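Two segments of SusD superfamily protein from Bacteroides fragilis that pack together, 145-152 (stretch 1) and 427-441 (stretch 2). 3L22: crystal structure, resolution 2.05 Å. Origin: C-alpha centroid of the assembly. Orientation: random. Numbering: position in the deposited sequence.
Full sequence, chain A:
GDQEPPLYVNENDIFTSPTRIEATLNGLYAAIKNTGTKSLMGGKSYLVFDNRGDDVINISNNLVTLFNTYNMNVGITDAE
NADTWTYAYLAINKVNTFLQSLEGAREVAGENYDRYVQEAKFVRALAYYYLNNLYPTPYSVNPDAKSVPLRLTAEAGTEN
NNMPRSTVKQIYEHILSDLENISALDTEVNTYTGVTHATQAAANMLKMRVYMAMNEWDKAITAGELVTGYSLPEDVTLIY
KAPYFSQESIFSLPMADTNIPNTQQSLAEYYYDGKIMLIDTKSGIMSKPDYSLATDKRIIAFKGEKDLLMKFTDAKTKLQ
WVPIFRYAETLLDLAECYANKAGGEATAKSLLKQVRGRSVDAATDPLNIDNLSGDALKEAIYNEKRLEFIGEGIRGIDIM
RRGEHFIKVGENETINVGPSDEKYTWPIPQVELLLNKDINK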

# COMPACT_ATOMS: atom_id res chain seq x y z
N ALA A 145 16.17 -7.58 11.90
CA ALA A 145 16.78 -6.73 10.89
C ALA A 145 16.49 -5.25 11.19
O ALA A 145 15.36 -4.90 11.56
CB ALA A 145 16.25 -7.09 9.49
N LYS A 146 17.50 -4.40 11.01
CA LYS A 146 17.32 -2.97 11.30
C LYS A 146 16.46 -2.31 10.24
O LYS A 146 16.66 -2.54 9.05
CB LYS A 146 18.66 -2.24 11.39
CG LYS A 146 19.47 -2.63 12.62
CD LYS A 146 20.77 -1.87 12.58
CE LYS A 146 21.68 -2.21 13.77
NZ LYS A 146 22.69 -1.11 13.97
N SER A 147 15.51 -1.49 10.69
CA SER A 147 14.60 -0.81 9.80
C SER A 147 14.88 0.68 9.83
O SER A 147 15.79 1.12 9.13
CB SER A 147 13.16 -1.17 10.15
OG SER A 147 12.24 -0.47 9.34
N VAL A 148 14.14 1.46 10.62
CA VAL A 148 14.18 2.92 10.53
C VAL A 148 14.09 3.50 11.96
O VAL A 148 13.66 2.80 12.87
CB VAL A 148 13.04 3.46 9.65
CG1 VAL A 148 13.10 2.90 8.18
CG2 VAL A 148 11.65 3.22 10.28
N PRO A 149 14.51 4.77 12.17
CA PRO A 149 14.29 5.43 13.47
C PRO A 149 12.82 5.58 13.79
O PRO A 149 12.03 6.02 12.93
CB PRO A 149 14.90 6.81 13.27
CG PRO A 149 15.89 6.62 12.09
CD PRO A 149 15.27 5.62 11.24
N LEU A 150 12.46 5.21 15.03
CA LEU A 150 11.09 5.26 15.46
C LEU A 150 10.89 6.63 16.13
O LEU A 150 11.05 6.77 17.34
CB LEU A 150 10.79 4.09 16.41
CG LEU A 150 9.35 3.92 16.92
CD1 LEU A 150 8.30 4.10 15.80
CD2 LEU A 150 9.19 2.55 17.57
N ARG A 151 10.58 7.64 15.32
CA ARG A 151 10.39 9.01 15.81
C ARG A 151 8.93 9.23 16.20
O ARG A 151 8.04 9.20 15.35
CB ARG A 151 10.81 10.02 14.74
CG ARG A 151 12.23 9.77 14.19
CD ARG A 151 12.74 10.91 13.35
NE ARG A 151 14.11 10.69 12.90
CZ ARG A 151 15.21 10.90 13.62
NH1 ARG A 151 15.15 11.38 14.86
NH2 ARG A 151 16.39 10.66 13.06
N LEU A 152 8.69 9.46 17.49
CA LEU A 152 7.35 9.60 18.04
C LEU A 152 7.10 10.89 18.82
O LEU A 152 6.00 11.09 19.29
CB LEU A 152 7.01 8.36 18.88
CG LEU A 152 7.00 7.02 18.15
CD1 LEU A 152 6.85 5.86 19.17
CD2 LEU A 152 5.91 6.96 17.07
N PRO A 427 18.70 1.30 0.79
CA PRO A 427 19.57 1.72 1.87
C PRO A 427 19.04 3.01 2.50
O PRO A 427 18.32 3.78 1.85
CB PRO A 427 20.90 1.98 1.16
CG PRO A 427 20.45 2.50 -0.22
CD PRO A 427 19.22 1.70 -0.54
N ILE A 428 19.41 3.25 3.76
CA ILE A 428 19.07 4.48 4.43
C ILE A 428 19.64 5.65 3.61
O ILE A 428 20.81 5.62 3.27
CB ILE A 428 19.63 4.55 5.88
CG1 ILE A 428 19.07 3.42 6.76
CG2 ILE A 428 19.32 5.94 6.47
CD1 ILE A 428 17.54 3.33 6.84
N PRO A 429 18.80 6.65 3.24
CA PRO A 429 19.26 7.65 2.27
C PRO A 429 20.22 8.66 2.83
O PRO A 429 20.23 8.92 4.02
CB PRO A 429 17.97 8.38 1.84
CG PRO A 429 17.07 8.19 3.02
CD PRO A 429 17.35 6.78 3.47
N GLN A 430 20.99 9.27 1.93
CA GLN A 430 21.94 10.33 2.30
C GLN A 430 21.31 11.48 3.11
O GLN A 430 21.98 12.01 4.00
CB GLN A 430 22.60 10.91 1.04
CG GLN A 430 23.65 12.02 1.25
CD GLN A 430 24.91 11.56 2.01
OE1 GLN A 430 25.05 10.39 2.41
NE2 GLN A 430 25.85 12.49 2.18
N VAL A 431 20.05 11.85 2.82
CA VAL A 431 19.41 12.92 3.60
C VAL A 431 19.42 12.61 5.10
O VAL A 431 19.69 13.47 5.91
CB VAL A 431 17.96 13.26 3.14
CG1 VAL A 431 17.99 13.93 1.80
CG2 VAL A 431 17.07 12.01 3.11
N GLU A 432 19.17 11.35 5.46
CA GLU A 432 19.24 10.93 6.85
C GLU A 432 20.68 10.83 7.35
O GLU A 432 21.01 11.29 8.47
CB GLU A 432 18.51 9.59 7.02
CG GLU A 432 18.43 9.03 8.44
CD GLU A 432 17.51 9.80 9.39
OE1 GLU A 432 16.77 10.69 8.94
OE2 GLU A 432 17.52 9.49 10.60
N LEU A 433 21.56 10.24 6.53
CA LEU A 433 22.93 9.97 6.96
C LEU A 433 23.68 11.25 7.33
O LEU A 433 24.51 11.23 8.24
CB LEU A 433 23.71 9.20 5.88
CG LEU A 433 23.25 7.79 5.48
CD1 LEU A 433 24.24 7.28 4.43
CD2 LEU A 433 23.17 6.84 6.68
N LEU A 434 23.36 12.36 6.66
CA LEU A 434 23.96 13.66 6.96
C LEU A 434 23.58 14.18 8.35
O LEU A 434 24.40 14.76 9.01
CB LEU A 434 23.58 14.70 5.89
CG LEU A 434 24.25 14.56 4.50
CD1 LEU A 434 23.52 15.39 3.44
CD2 LEU A 434 25.75 14.94 4.56
N LEU A 435 22.36 13.92 8.79
CA LEU A 435 21.83 14.47 10.04
C LEU A 435 21.85 13.51 11.23
O LEU A 435 21.80 13.98 12.37
CB LEU A 435 20.37 14.88 9.85
CG LEU A 435 20.09 15.98 8.83
CD1 LEU A 435 18.58 16.12 8.66
CD2 LEU A 435 20.73 17.29 9.25
N ASN A 436 21.85 12.20 11.00
CA ASN A 436 21.70 11.23 12.09
C ASN A 436 23.02 10.47 12.33
O ASN A 436 23.32 9.50 11.65
CB ASN A 436 20.54 10.28 11.75
CG ASN A 436 20.24 9.26 12.85
OD1 ASN A 436 21.00 9.13 13.83
ND2 ASN A 436 19.11 8.53 12.70
N LYS A 437 23.77 10.89 13.35
CA LYS A 437 25.07 10.25 13.62
C LYS A 437 24.95 8.90 14.27
O LYS A 437 25.94 8.19 14.31
CB LYS A 437 25.97 11.10 14.54
CG LYS A 437 26.09 12.58 14.15
CD LYS A 437 26.38 12.79 12.64
CE LYS A 437 26.46 14.29 12.27
NZ LYS A 437 27.53 14.52 11.25
N ASP A 438 23.77 8.57 14.81
CA ASP A 438 23.54 7.26 15.44
C ASP A 438 22.84 6.27 14.52
O ASP A 438 22.39 5.23 14.99
CB ASP A 438 22.72 7.41 16.73
CG ASP A 438 23.42 8.22 17.80
OD1 ASP A 438 24.64 8.48 17.68
OD2 ASP A 438 22.73 8.62 18.78
N ILE A 439 22.77 6.56 13.22
CA ILE A 439 21.97 5.74 12.31
C ILE A 439 22.45 4.29 12.33
O ILE A 439 21.64 3.37 12.25
CB ILE A 439 21.97 6.32 10.86
CG1 ILE A 439 20.88 5.68 9.98
CG2 ILE A 439 23.35 6.16 10.21
CD1 ILE A 439 19.47 5.86 10.50
N ASN A 440 23.76 4.09 12.47
CA ASN A 440 24.31 2.74 12.50
C ASN A 440 24.55 2.17 13.91
O ASN A 440 25.19 1.13 14.02
CB ASN A 440 25.59 2.67 11.65
CG ASN A 440 25.32 2.98 10.19
OD1 ASN A 440 24.33 2.49 9.61
ND2 ASN A 440 26.16 3.81 9.59
N LYS A 441 24.05 2.82 14.96
CA LYS A 441 24.28 2.33 16.33
C LYS A 441 23.22 1.32 16.78
O LYS A 441 22.38 0.85 16.00
CB LYS A 441 24.46 3.51 17.32
CG LYS A 441 25.92 3.92 17.40
CD LYS A 441 26.14 5.32 17.94
CE LYS A 441 27.56 5.81 17.63
NZ LYS A 441 27.62 7.28 17.80
OXT LYS A 441 23.22 0.87 17.93
O HOH W 1 14.34 10.12 10.10

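Three residues of the first stretch, Lys146, Pro149 and Arg151, account for most of the surface that it gives up to the second, and each directs its CA-to-CB bond toward the partner. The interface is small, 293 Å² with both sides summed, and it joins residues at least 281 positions apart in sequence.

Lys146 covers the most, 51 Å². Its chain is nearly fully extended, with chi1 in m and chi2 to chi4 all t, and this reach carries the ammonium group to the C-terminus of the protein. NZ of Lys146 donates a hydrogen bond to O of Lys441, a terminal carboxylate oxygen, at 2.8 Å. The other carboxylate oxygen, OXT of Lys441, lies 4.5 Å from Lys146 NZ: the opposite charges are near each other there, but beyond salt-bridge range. Backbone O of Asn440 is 3.4 Å from Lys146 NZ, yet the angle is too poor for a hydrogen bond. The turn from Asp438 to Lys441 is type I, closed by a hydrogen bond from Lys441 N to Asp438 O at 2.9 Å.

Pro149, with 42 Å² covered, makes its closest contacts with three residues through CG. Its CG lies 4.0 Å from CD1 of Ile439, an apolar contact. Ile439 sets out sideways from its CA, but the end of its side chain comes nearer. The same Pro149 CG is also 3.6 Å from OE2 of Glu432 and 3.8 Å from ND2 of Asn436, so the ring packs against polar atoms as well. On the second stretch Ile428 is the most covered residue, at 35 Å²; its CA-to-CB bond points toward the first stretch, and its CD1 lies 3.6 Å from the backbone O of Ser147.

Arg151, with 34 Å² covered, supplies the charged link to the helix. NH2 of Arg151 and OE2 of Glu432 form a salt bridge at 2.9 Å that is also a hydrogen bond, with an angle of 149° at the hydrogen; the oxygen sits at the guanidinium edge, near its plane, where N-H groups point. Water 1 adds a second connection, accepting from Arg151 NE at 2.9 Å and donating to Glu432 OE1 at 2.8 Å. Glu432 OE2 also accepts from Asn436 ND2 at 2.8 Å and 161°, so one oxygen serves two donors. Those donors, Arg151 NH2 and Asn436 ND2, stand 3.5 Å apart without bonding to each other; both bond to the same oxygen, Glu432 OE2, which is consistent with their closeness.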